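Local atomic coordinates of 4-amino-4-deoxy-L-arabinose transferase or related glycosyltransferases of PMT family (Cupriavidus metallidurans, PDB entry 5EZM), a protein that probably transfers 4-amino-4-deoxy-L-arabinose from a polyprenyl-phosphate carrier to lipid A in the bacterial membrane, as a zinc-containing glycosyltransferase of the GT-C fold. Residues V124-A128 and S169-F174; M175-Q179 and F321-M326; L216-V220 and L230-L234. All coordinates share one frame; numbering follows the deposited sequence.

Contact 1. Residues V124-A128 and S169-F174; sequences VSMMA and SCVLAF. With DSL (mono-trans, octa-cis decaprenyl-phosphate), chain C.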
ATOM      1  N   VAL A 124      -0.961  11.900  12.999  1.00 64.11           N
ATOM      2  CA  VAL A 124      -0.807  11.398  14.361  1.00 63.55           C
ATOM      3  C   VAL A 124       0.666  11.286  14.735  1.00 65.56           C
ATOM      4  O   VAL A 124       1.032  11.473  15.907  1.00 69.32           O
ATOM      5  CB  VAL A 124      -1.547  10.058  14.532  1.00 62.03           C
ATOM      6  CG1 VAL A 124      -3.014  10.220  14.168  1.00 62.62           C
ATOM      7  CG2 VAL A 124      -0.897   8.963  13.699  1.00 59.51           C
ATOM      8  N   SER A 125       1.537  11.006  13.759  1.00 62.60           N
ATOM      9  CA  SER A 125       2.963  10.931  14.055  1.00 61.99           C
ATOM     10  C   SER A 125       3.488  12.272  14.552  1.00 62.56           C
ATOM     11  O   SER A 125       4.149  12.344  15.596  1.00 66.40           O
ATOM     12  CB  SER A 125       3.735  10.470  12.823  1.00 60.19           C
ATOM     13  OG  SER A 125       3.469   9.108  12.541  1.00 61.21           O
ATOM     14  N   MET A 126       3.193  13.352  13.832  1.00 59.90           N
ATOM     15  CA  MET A 126       3.661  14.637  14.324  1.00 66.12           C
ATOM     16  C   MET A 126       2.822  15.160  15.485  1.00 71.54           C
ATOM     17  O   MET A 126       3.236  16.119  16.147  1.00 74.19           O
ATOM     18  CB  MET A 126       3.728  15.663  13.189  1.00 66.57           C
ATOM     19  CG  MET A 126       2.469  15.846  12.379  1.00 66.64           C
ATOM     20  SD  MET A 126       2.838  16.764  10.862  1.00 67.26           S
ATOM     21  CE  MET A 126       3.419  18.321  11.528  1.00 67.84           C
ATOM     22  N   MET A 127       1.671  14.547  15.767  1.00 71.23           N
ATOM     23  CA  MET A 127       0.969  14.859  17.007  1.00 70.69           C
ATOM     24  C   MET A 127       1.738  14.323  18.208  1.00 72.18           C
ATOM     25  O   MET A 127       2.000  15.054  19.170  1.00 72.29           O
ATOM     26  CB  MET A 127      -0.448  14.288  16.981  1.00 68.91           C
ATOM     27  CG  MET A 127      -1.197  14.508  18.288  1.00 71.97           C
ATOM     28  SD  MET A 127      -2.891  13.898  18.294  1.00 73.74           S
ATOM     29  CE  MET A 127      -2.617  12.145  18.026  1.00 74.63           C
ATOM     30  N   ALA A 128       2.110  13.038  18.167  1.00 73.23           N
ATOM     31  CA  ALA A 128       2.929  12.479  19.238  1.00 74.10           C
ATOM     32  C   ALA A 128       4.272  13.195  19.331  1.00 74.89           C
ATOM     33  O   ALA A 128       4.757  13.490  20.433  1.00 74.85           O
ATOM     34  CB  ALA A 128       3.130  10.980  19.016  1.00 71.91           C
ATOM     35  N   SER A 169       0.177   3.160  12.901  1.00 63.36           N
ATOM     36  CA  SER A 169       0.737   4.436  13.324  1.00 64.80           C
ATOM     37  C   SER A 169      -0.172   5.119  14.334  1.00 67.35           C
ATOM     38  O   SER A 169       0.308   5.843  15.215  1.00 67.02           O
ATOM     39  CB  SER A 169       0.971   5.344  12.117  1.00 63.74           C
ATOM     40  OG  SER A 169      -0.248   5.896  11.656  1.00 65.95           O
ATOM     41  N   CYS A 170      -1.486   4.899  14.227  1.00 68.79           N
ATOM     42  CA  CYS A 170      -2.381   5.357  15.283  1.00 71.41           C
ATOM     43  C   CYS A 170      -2.166   4.570  16.573  1.00 72.19           C
ATOM     44  O   CYS A 170      -2.282   5.129  17.667  1.00 74.78           O
ATOM     45  CB  CYS A 170      -3.837   5.260  14.832  1.00 72.55           C
ATOM     46  SG  CYS A 170      -4.350   6.590  13.729  1.00 72.81           S
ATOM     47  N   VAL A 171      -1.855   3.274  16.470  1.00 70.11           N
ATOM     48  CA  VAL A 171      -1.539   2.498  17.670  1.00 71.21           C
ATOM     49  C   VAL A 171      -0.348   3.110  18.397  1.00 71.19           C
ATOM     50  O   VAL A 171      -0.408   3.409  19.599  1.00 72.77           O
ATOM     51  CB  VAL A 171      -1.273   1.024  17.313  1.00 71.51           C
ATOM     52  CG1 VAL A 171      -0.961   0.225  18.568  1.00 72.45           C
ATOM     53  CG2 VAL A 171      -2.458   0.422  16.577  1.00 71.63           C
ATOM     54  N   LEU A 172       0.754   3.316  17.670  1.00 69.22           N
ATOM     55  CA  LEU A 172       1.960   3.869  18.279  1.00 67.41           C
ATOM     56  C   LEU A 172       1.717   5.273  18.814  1.00 70.41           C
ATOM     57  O   LEU A 172       2.025   5.570  19.974  1.00 73.96           O
ATOM     58  CB  LEU A 172       3.100   3.875  17.263  1.00 62.86           C
ATOM     59  CG  LEU A 172       4.381   4.564  17.735  1.00 62.52           C
ATOM     60  CD1 LEU A 172       4.994   3.794  18.887  1.00 64.98           C
ATOM     61  CD2 LEU A 172       5.373   4.716  16.592  1.00 61.20           C
ATOM     62  N   ALA A 173       1.158   6.155  17.979  1.00 70.29           N
ATOM     63  CA  ALA A 173       0.974   7.546  18.384  1.00 69.10           C
ATOM     64  C   ALA A 173       0.046   7.658  19.583  1.00 70.95           C
ATOM     65  O   ALA A 173       0.314   8.428  20.513  1.00 73.93           O
ATOM     66  CB  ALA A 173       0.436   8.369  17.216  1.00 67.90           C
ATOM     67  N   PHE A 174      -1.053   6.900  19.586  1.00 69.34           N
ATOM     68  CA  PHE A 174      -1.970   6.959  20.719  1.00 72.73           C
ATOM     69  C   PHE A 174      -1.320   6.402  21.978  1.00 75.94           C
ATOM     70  O   PHE A 174      -1.537   6.923  23.079  1.00 77.56           O
ATOM     71  CB  PHE A 174      -3.263   6.206  20.400  1.00 73.45           C
ATOM     72  CG  PHE A 174      -4.066   6.822  19.286  1.00 73.42           C
ATOM     73  CD1 PHE A 174      -3.847   8.134  18.894  1.00 73.41           C
ATOM     74  CD2 PHE A 174      -5.038   6.087  18.628  1.00 73.32           C
ATOM     75  CE1 PHE A 174      -4.581   8.696  17.868  1.00 72.58           C
ATOM     76  CE2 PHE A 174      -5.776   6.644  17.602  1.00 71.86           C
ATOM     77  CZ  PHE A 174      -5.547   7.950  17.221  1.00 71.76           C
TER
HETATM   78  C21 DSL C 602       4.279  -0.382  21.264  1.00 81.97           C
HETATM   79  C22 DSL C 602       2.780  -0.186  21.414  1.00 82.64           C
HETATM   80  C23 DSL C 602       2.070   0.889  20.601  1.00 84.58           C
HETATM   81  C24 DSL C 602       2.088  -0.962  22.261  1.00 81.65           C
HETATM   82  C25 DSL C 602       0.557  -0.774  22.420  1.00 80.59           C
HETATM   83  C26 DSL C 602      -0.108  -2.178  22.406  1.00 80.40           C
HETATM   84  C27 DSL C 602      -0.945  -2.380  23.714  1.00 81.00           C
HETATM   85  C28 DSL C 602      -1.501  -1.149  24.471  1.00 81.50           C
HETATM   86  C29 DSL C 602      -1.180  -3.624  24.177  1.00 82.52           C
HETATM   87  C30 DSL C 602      -0.625  -4.855  23.414  1.00 83.52           C
HETATM   88  C31 DSL C 602      -0.391  -6.041  24.409  1.00 83.68           C
HETATM   89  C32 DSL C 602      -1.104  -7.335  23.876  1.00 83.34           C
HETATM   90  C33 DSL C 602      -2.617  -7.529  24.093  1.00 82.79           C
HETATM   91  C34 DSL C 602      -0.385  -8.288  23.236  1.00 83.61           C
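Val-124 is a knob on helix 112-133 that drops into a hollow of helix 160-178 walled by Ser-169, Cys-170, Ala-173 and Phe-174. Its two methyls divide the hollow. CG2, set between the backbone N and the carbonyl carbon, leans on Ser-169 and lies 3.7 Å from Ser-169 O; CG1 turns to Cys-170, 3.9 Å from Cys-170 SG. Ala-173 forms the floor of the hollow, its CB 3.4 Å from Val-124 O and 3.7 Å from Val-124 CB. One turn on, the methyls of Ala-128 and Ala-173 meet, CB to CB 4.2 Å. This is knobs-into-holes packing of two nearly parallel helices in the membrane domain of a GT-C glycosyltransferase, the segment axes 8.8 Å apart and 13° from parallel. Phe-174 starts away from helix 112-133, but its ring swings back, and Met-127 brings CE to the ring edge, 4.0 Å from Phe-174 CE1, by a chain extended until its bend at chi3 (62°). Ser-125 OG and Ser-169 OG bond to carbonyls of their own helices, Gly-121 O and Gly-166 O. On the far flank of helix 160-178, Val-171 and Leu-172 touch the decaprenyl-phosphate chain.

Contact 2. Residues M175-Q179 and F321-M326; sequences MLMGQ and FRPALM. With DSL (mono-trans, octa-cis decaprenyl-phosphate), chain C.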
ATOM      1  N   MET A 175      -0.509   5.350  21.835  1.00 77.71           N
ATOM      2  CA  MET A 175       0.223   4.834  22.987  1.00 80.11           C
ATOM      3  C   MET A 175       1.172   5.884  23.551  1.00 81.57           C
ATOM      4  O   MET A 175       1.280   6.040  24.773  1.00 87.54           O
ATOM      5  CB  MET A 175       0.986   3.570  22.602  1.00 80.90           C
ATOM      6  CG  MET A 175       1.934   3.055  23.677  1.00 84.23           C
ATOM      7  SD  MET A 175       1.101   2.579  25.206  1.00 88.38           S
ATOM      8  CE  MET A 175       2.455   1.819  26.100  1.00 90.65           C
ATOM      9  N   LEU A 176       1.865   6.622  22.678  1.00 75.65           N
ATOM     10  CA  LEU A 176       2.772   7.660  23.163  1.00 75.16           C
ATOM     11  C   LEU A 176       2.006   8.804  23.817  1.00 76.88           C
ATOM     12  O   LEU A 176       2.439   9.337  24.844  1.00 77.78           O
ATOM     13  CB  LEU A 176       3.644   8.180  22.022  1.00 72.97           C
ATOM     14  CG  LEU A 176       4.579   7.165  21.361  1.00 72.89           C
ATOM     15  CD1 LEU A 176       5.476   7.843  20.335  1.00 71.69           C
ATOM     16  CD2 LEU A 176       5.410   6.429  22.397  1.00 74.65           C
ATOM     17  N   MET A 177       0.865   9.194  23.241  1.00 78.05           N
ATOM     18  CA  MET A 177       0.063  10.262  23.833  1.00 78.61           C
ATOM     19  C   MET A 177      -0.453   9.866  25.208  1.00 79.96           C
ATOM     20  O   MET A 177      -0.492  10.693  26.128  1.00 80.67           O
ATOM     21  CB  MET A 177      -1.107  10.620  22.915  1.00 79.16           C
ATOM     22  CG  MET A 177      -0.717  11.209  21.567  1.00 79.99           C
ATOM     23  SD  MET A 177       0.044  12.838  21.691  1.00 84.55           S
ATOM     24  CE  MET A 177      -1.252  13.774  22.501  1.00 86.18           C
ATOM     25  N   GLY A 178      -0.855   8.602  25.369  1.00 80.03           N
ATOM     26  CA  GLY A 178      -1.415   8.156  26.633  1.00 82.49           C
ATOM     27  C   GLY A 178      -0.402   7.989  27.746  1.00 86.09           C
ATOM     28  O   GLY A 178      -0.789   7.943  28.916  1.00 88.50           O
ATOM     29  N   GLN A 179       0.882   7.897  27.412  1.00 87.84           N
ATOM     30  CA  GLN A 179       1.923   7.702  28.409  1.00 90.56           C
ATOM     31  C   GLN A 179       2.666   8.987  28.747  1.00 94.26           C
ATOM     32  O   GLN A 179       3.728   8.929  29.375  1.00 98.02           O
ATOM     33  CB  GLN A 179       2.910   6.631  27.936  1.00 87.88           C
ATOM     34  CG  GLN A 179       2.278   5.263  27.747  1.00 85.20           C
ATOM     35  CD  GLN A 179       1.585   4.767  29.001  1.00 87.43           C
ATOM     36  OE1 GLN A 179       2.107   4.899  30.106  1.00 90.33           O
ATOM     37  NE2 GLN A 179       0.398   4.198  28.833  1.00 87.55           N
ATOM     38  N   PHE A 321       8.671   7.135  31.149  1.00108.81           N
ATOM     39  CA  PHE A 321       8.401   6.574  29.834  1.00104.00           C
ATOM     40  C   PHE A 321       9.326   7.207  28.802  1.00102.56           C
ATOM     41  O   PHE A 321       9.412   8.435  28.709  1.00102.87           O
ATOM     42  CB  PHE A 321       6.938   6.803  29.460  1.00102.08           C
ATOM     43  CG  PHE A 321       6.530   6.152  28.173  1.00 99.35           C
ATOM     44  CD1 PHE A 321       6.120   4.830  28.151  1.00 98.58           C
ATOM     45  CD2 PHE A 321       6.550   6.863  26.985  1.00 97.15           C
ATOM     46  CE1 PHE A 321       5.743   4.227  26.971  1.00 96.43           C
ATOM     47  CE2 PHE A 321       6.176   6.265  25.802  1.00 95.37           C
ATOM     48  CZ  PHE A 321       5.770   4.945  25.793  1.00 95.07           C
ATOM     49  N   ARG A 322      10.020   6.368  28.028  1.00102.10           N
ATOM     50  CA  ARG A 322      10.975   6.841  27.034  1.00101.63           C
ATOM     51  C   ARG A 322      10.372   6.716  25.639  1.00 97.65           C
ATOM     52  O   ARG A 322      10.373   5.616  25.065  1.00 96.09           O
ATOM     53  CB  ARG A 322      12.283   6.050  27.130  1.00103.52           C
ATOM     54  N   PRO A 323       9.865   7.804  25.042  1.00 95.70           N
ATOM     55  CA  PRO A 323       9.143   7.684  23.764  1.00 92.66           C
ATOM     56  C   PRO A 323      10.027   7.301  22.586  1.00 89.18           C
ATOM     57  O   PRO A 323       9.686   6.386  21.829  1.00 89.72           O
ATOM     58  CB  PRO A 323       8.541   9.083  23.575  1.00 93.00           C
ATOM     59  CG  PRO A 323       9.433   9.988  24.359  1.00 94.16           C
ATOM     60  CD  PRO A 323       9.885   9.188  25.544  1.00 96.06           C
ATOM     61  N   ALA A 324      11.154   7.998  22.413  1.00 87.51           N
ATOM     62  CA  ALA A 324      12.049   7.693  21.300  1.00 85.18           C
ATOM     63  C   ALA A 324      12.505   6.239  21.339  1.00 85.10           C
ATOM     64  O   ALA A 324      12.599   5.581  20.295  1.00 82.51           O
ATOM     65  CB  ALA A 324      13.252   8.635  21.319  1.00 86.47           C
ATOM     66  N   LEU A 325      12.789   5.718  22.537  1.00 87.32           N
ATOM     67  CA  LEU A 325      13.120   4.303  22.669  1.00 86.34           C
ATOM     68  C   LEU A 325      11.955   3.424  22.230  1.00 85.73           C
ATOM     69  O   LEU A 325      12.162   2.357  21.641  1.00 87.16           O
ATOM     70  CB  LEU A 325      13.518   3.992  24.112  1.00 87.55           C
ATOM     71  CG  LEU A 325      13.761   2.528  24.485  1.00 87.72           C
ATOM     72  CD1 LEU A 325      14.928   1.948  23.706  1.00 87.09           C
ATOM     73  CD2 LEU A 325      13.995   2.389  25.982  1.00 90.23           C
ATOM     74  N   MET A 326      10.720   3.858  22.498  1.00 83.96           N
ATOM     75  CA  MET A 326       9.562   3.084  22.067  1.00 83.82           C
ATOM     76  C   MET A 326       9.450   3.057  20.547  1.00 81.93           C
ATOM     77  O   MET A 326       9.136   2.015  19.959  1.00 82.04           O
ATOM     78  CB  MET A 326       8.285   3.651  22.687  1.00 85.59           C
ATOM     79  CG  MET A 326       7.019   2.928  22.256  1.00 85.11           C
ATOM     80  SD  MET A 326       6.912   1.262  22.937  1.00 88.88           S
ATOM     81  CE  MET A 326       6.649   1.615  24.673  1.00 91.65           C
TER
HETATM   82  C21 DSL C 602       4.279  -0.382  21.264  1.00 81.97           C
HETATM   83  C22 DSL C 602       2.780  -0.186  21.414  1.00 82.64           C
HETATM   84  C23 DSL C 602       2.070   0.889  20.601  1.00 84.58           C
HETATM   85  C24 DSL C 602       2.088  -0.962  22.261  1.00 81.65           C
HETATM   86  C25 DSL C 602       0.557  -0.774  22.420  1.00 80.59           C
HETATM   87  C26 DSL C 602      -0.108  -2.178  22.406  1.00 80.40           C
HETATM   88  C27 DSL C 602      -0.945  -2.380  23.714  1.00 81.00           C
HETATM   89  C28 DSL C 602      -1.501  -1.149  24.471  1.00 81.50           C
HETATM   90  C29 DSL C 602      -1.180  -3.624  24.177  1.00 82.52           C
HETATM   91  C30 DSL C 602      -0.625  -4.855  23.414  1.00 83.52           C
HETATM   92  C31 DSL C 602      -0.391  -6.041  24.409  1.00 83.68           C
HETATM   93  C32 DSL C 602      -1.104  -7.335  23.876  1.00 83.34           C
HETATM   94  C33 DSL C 602      -2.617  -7.529  24.093  1.00 82.79           C
HETATM   95  C34 DSL C 602      -0.385  -8.288  23.236  1.00 83.61           C
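Gln-179 lays its CB on one face of the Phe-321 ring, almost over the centre: a CH-pi contact with CB 3.5 Å from the ring centroid and 7° off the normal. Gln-179 CG continues over the CD1-CE1 side of the ring, 3.7 Å from Phe-321 CE1. Leu-176 takes the edge, where its CD2 lies near the ring plane and 3.5 Å from Phe-321 CE2. That same methyl also reaches the second helix, 3.9 Å from Met-326 CG and 4.3 Å from Pro-323 CB, and so fills the angle between ring and helix. Met-175, bent at chi2, brings its CE in obliquely, 4.2 Å from Phe-321 CE1. The ring is delivered by a first torsion that sets CG opposite the backbone N (chi1 -175°), which sends it from the loop across to the end of helix 160-178.

Further out, the two methionines border the lipid. Met-175 CB lies 3.5 Å from C23 of the decaprenyl-phosphate, while Met-326 SD stands 3.5 Å from C21; the contact thus forms part of the wall of the polyprenyl pocket. Arg-322 is the N-cap residue of helix 323-339, and its backbone N bonds to Tyr-221 OH. Around the pair, helix 185-206 touches Met-175 and Gln-179 through Met-192, helix 230-233 meets both through Leu-230, and helix 112-133 packs on Pro-323 and bonds Trp-132 NE1 to Leu-176 O.

Contact 3. Residues L216-V220 and L230-L234; sequences LVLVV and LWRRL. With DSL (mono-trans, octa-cis decaprenyl-phosphate), chain C.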
ATOM      1  N   LEU A 216       4.468  -7.605  20.839  1.00 84.01           N
ATOM      2  CA  LEU A 216       5.897  -7.852  20.687  1.00 84.62           C
ATOM      3  C   LEU A 216       6.699  -6.605  21.043  1.00 82.59           C
ATOM      4  O   LEU A 216       7.472  -6.597  22.009  1.00 82.73           O
ATOM      5  CB  LEU A 216       6.196  -8.303  19.255  1.00 82.74           C
ATOM      6  CG  LEU A 216       7.670  -8.421  18.863  1.00 83.25           C
ATOM      7  CD1 LEU A 216       8.359  -9.530  19.647  1.00 85.17           C
ATOM      8  CD2 LEU A 216       7.816  -8.638  17.362  1.00 80.44           C
ATOM      9  N   VAL A 217       6.479  -5.519  20.293  1.00 80.33           N
ATOM     10  CA  VAL A 217       7.152  -4.253  20.578  1.00 80.08           C
ATOM     11  C   VAL A 217       6.948  -3.850  22.030  1.00 83.41           C
ATOM     12  O   VAL A 217       7.829  -3.234  22.647  1.00 85.22           O
ATOM     13  CB  VAL A 217       6.657  -3.159  19.608  1.00 75.73           C
ATOM     14  CG1 VAL A 217       7.263  -1.813  19.965  1.00 74.29           C
ATOM     15  CG2 VAL A 217       7.000  -3.534  18.177  1.00 74.39           C
ATOM     16  N   LEU A 218       5.807  -4.213  22.614  1.00 83.47           N
ATOM     17  CA  LEU A 218       5.585  -3.909  24.020  1.00 86.26           C
ATOM     18  C   LEU A 218       6.525  -4.719  24.904  1.00 89.10           C
ATOM     19  O   LEU A 218       7.300  -4.150  25.684  1.00 92.68           O
ATOM     20  CB  LEU A 218       4.124  -4.168  24.389  1.00 87.48           C
ATOM     21  CG  LEU A 218       3.727  -3.807  25.822  1.00 89.41           C
ATOM     22  CD1 LEU A 218       4.237  -2.422  26.190  1.00 88.68           C
ATOM     23  CD2 LEU A 218       2.217  -3.880  25.975  1.00 88.52           C
ATOM     24  N   VAL A 219       6.499  -6.051  24.774  1.00 87.91           N
ATOM     25  CA  VAL A 219       7.256  -6.880  25.713  1.00 89.41           C
ATOM     26  C   VAL A 219       8.745  -6.592  25.587  1.00 90.10           C
ATOM     27  O   VAL A 219       9.440  -6.403  26.594  1.00 90.96           O
ATOM     28  CB  VAL A 219       6.933  -8.378  25.526  1.00 89.74           C
ATOM     29  CG1 VAL A 219       5.500  -8.668  25.944  1.00 90.75           C
ATOM     30  CG2 VAL A 219       7.166  -8.835  24.098  1.00 88.23           C
ATOM     31  N   VAL A 220       9.244  -6.499  24.349  1.00 90.40           N
ATOM     32  CA  VAL A 220      10.638  -6.120  24.123  1.00 91.03           C
ATOM     33  C   VAL A 220      10.960  -4.842  24.883  1.00 93.36           C
ATOM     34  O   VAL A 220      11.966  -4.759  25.601  1.00 95.56           O
ATOM     35  CB  VAL A 220      10.916  -5.966  22.618  1.00 85.19           C
ATOM     36  CG1 VAL A 220      12.356  -5.534  22.390  1.00 85.12           C
ATOM     37  CG2 VAL A 220      10.626  -7.267  21.889  1.00 83.75           C
ATOM     38  N   LEU A 230       4.227  -0.347  33.513  1.00119.85           N
ATOM     39  CA  LEU A 230       3.610   0.129  32.280  1.00115.21           C
ATOM     40  C   LEU A 230       2.387  -0.699  31.913  1.00112.35           C
ATOM     41  O   LEU A 230       1.447  -0.177  31.301  1.00111.05           O
ATOM     42  CB  LEU A 230       4.631   0.103  31.142  1.00113.67           C
ATOM     43  CG  LEU A 230       4.143   0.519  29.754  1.00110.95           C
ATOM     44  CD1 LEU A 230       3.544   1.917  29.786  1.00110.64           C
ATOM     45  CD2 LEU A 230       5.279   0.443  28.750  1.00110.32           C
ATOM     46  N   TRP A 231       2.369  -1.981  32.286  1.00111.58           N
ATOM     47  CA  TRP A 231       1.207  -2.812  31.990  1.00108.67           C
ATOM     48  C   TRP A 231      -0.026  -2.381  32.774  1.00109.84           C
ATOM     49  O   TRP A 231      -1.138  -2.793  32.426  1.00109.54           O
ATOM     50  CB  TRP A 231       1.531  -4.282  32.262  1.00108.71           C
ATOM     51  CG  TRP A 231       2.589  -4.823  31.345  1.00105.57           C
ATOM     52  CD1 TRP A 231       3.943  -4.728  31.507  1.00105.75           C
ATOM     53  CD2 TRP A 231       2.383  -5.535  30.117  1.00100.93           C
ATOM     54  NE1 TRP A 231       4.590  -5.338  30.461  1.00102.53           N
ATOM     55  CE2 TRP A 231       3.655  -5.842  29.594  1.00100.07           C
ATOM     56  CE3 TRP A 231       1.248  -5.945  29.412  1.00 97.56           C
ATOM     57  CZ2 TRP A 231       3.823  -6.540  28.399  1.00 96.99           C
ATOM     58  CZ3 TRP A 231       1.416  -6.637  28.226  1.00 94.31           C
ATOM     59  CH2 TRP A 231       2.693  -6.927  27.732  1.00 94.00           C
ATOM     60  N   ARG A 232       0.145  -1.563  33.815  1.00112.27           N
ATOM     61  CA  ARG A 232      -1.001  -1.007  34.525  1.00114.90           C
ATOM     62  C   ARG A 232      -1.587   0.201  33.803  1.00114.14           C
ATOM     63  O   ARG A 232      -2.801   0.424  33.862  1.00113.06           O
ATOM     64  CB  ARG A 232      -0.601  -0.624  35.951  1.00118.35           C
ATOM     65  N   ARG A 233      -0.746   0.979  33.115  1.00113.66           N
ATOM     66  CA  ARG A 233      -1.211   2.154  32.385  1.00112.35           C
ATOM     67  C   ARG A 233      -1.971   1.806  31.113  1.00108.45           C
ATOM     68  O   ARG A 233      -2.585   2.700  30.521  1.00109.75           O
ATOM     69  CB  ARG A 233      -0.031   3.056  32.014  1.00113.71           C
ATOM     70  CG  ARG A 233       0.614   3.794  33.172  1.00118.50           C
ATOM     71  CD  ARG A 233       1.874   3.095  33.650  1.00122.97           C
ATOM     72  NE  ARG A 233       2.893   4.055  34.062  1.00128.30           N
ATOM     73  CZ  ARG A 233       3.965   3.750  34.789  1.00134.18           C
ATOM     74  NH1 ARG A 233       4.159   2.506  35.199  1.00136.33           N
ATOM     75  NH2 ARG A 233       4.839   4.694  35.117  1.00136.64           N
ATOM     76  N   LEU A 234      -1.946   0.548  30.676  1.00103.15           N
ATOM     77  CA  LEU A 234      -2.513   0.194  29.382  1.00 97.72           C
ATOM     78  C   LEU A 234      -4.035   0.189  29.365  1.00 95.78           C
ATOM     79  O   LEU A 234      -4.617   0.143  28.277  1.00 96.05           O
ATOM     80  CB  LEU A 234      -2.005  -1.180  28.947  1.00 98.32           C
ATOM     81  CG  LEU A 234      -0.492  -1.389  28.966  1.00 99.38           C
ATOM     82  CD1 LEU A 234      -0.149  -2.792  28.499  1.00 98.17           C
ATOM     83  CD2 LEU A 234       0.205  -0.345  28.111  1.00 98.26           C
TER
HETATM   84  C21 DSL C 602       4.279  -0.382  21.264  1.00 81.97           C
HETATM   85  C22 DSL C 602       2.780  -0.186  21.414  1.00 82.64           C
HETATM   86  C23 DSL C 602       2.070   0.889  20.601  1.00 84.58           C
HETATM   87  C24 DSL C 602       2.088  -0.962  22.261  1.00 81.65           C
HETATM   88  C25 DSL C 602       0.557  -0.774  22.420  1.00 80.59           C
HETATM   89  C26 DSL C 602      -0.108  -2.178  22.406  1.00 80.40           C
HETATM   90  C27 DSL C 602      -0.945  -2.380  23.714  1.00 81.00           C
HETATM   91  C28 DSL C 602      -1.501  -1.149  24.471  1.00 81.50           C
HETATM   92  C29 DSL C 602      -1.180  -3.624  24.177  1.00 82.52           C
HETATM   93  C30 DSL C 602      -0.625  -4.855  23.414  1.00 83.52           C
HETATM   94  C31 DSL C 602      -0.391  -6.041  24.409  1.00 83.68           C
HETATM   95  C32 DSL C 602      -1.104  -7.335  23.876  1.00 83.34           C
HETATM   96  C33 DSL C 602      -2.617  -7.529  24.093  1.00 82.79           C
HETATM   97  C34 DSL C 602      -0.385  -8.288  23.236  1.00 83.61           C
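The contact belongs to the wall of the polyprenyl pocket, where helix 209-224 meets the single weakly bonded turn 230-233 that follows it after a short connection. Leu-218 carries most of the contact, its two methyls parted among three partners. A first torsion near 180° (-176°) extends the chain away from the backbone N and carries the branch out to the indole of Trp-231. CD2 settles over one face of that indole, displaced toward the rim, in a CH-pi contact 3.8 Å from the centroid of the six-membered ring and 22° off its normal. The same CD2 meets Leu-234 CD1 tip to tip at 3.6 Å, while CD1 turns to Leu-230 CD2, 4.0 Å off. Trp-231 leaves its helix alongside rather than straight across, and the far end of the indole comes round to Leu-218. Val-219 CG1 lies at the edge of the indole, near its plane and 3.7 Å from Trp-231 CZ2.

The lipid tail passes by this group, with C31 of the decaprenyl-phosphate 3.7 Å from Leu-218 CD2 and C21 3.6 Å from Val-217 CG1. All the contacts across the pair are apolar. On the other flank of helix 209-224, Val-217 and Val-220 pack on helix 323-339. Leu-230 and Leu-234 lean on Met-175 of helix 160-178, and Leu-234 O accepts a bond from Trp-196 NE1 of helix 185-206.

The decaprenyl-phosphate tail is common to all three contacts. Contacts 1 and 2 share helix 160-178, their centres 10 Å apart; Met-177 SD reaches Ala-128 CA at 3.8 Å, and Leu-172 CD1 lies 4.0 Å from Met-326 CG. Contact 3, nested in the chain loop that contact 2 closes, has its centre 11 Å from that of contact 2 and joins it through Met-175 CE, 3.7 Å from Leu-234 CD2 and 3.8 Å from Leu-230 CD1. Contacts 1 and 3 do not touch, their nearest atoms being about 6 Å apart. None of the three includes a ligand of the zinc ion, which is bound by Glu-87, His-268 and His-270.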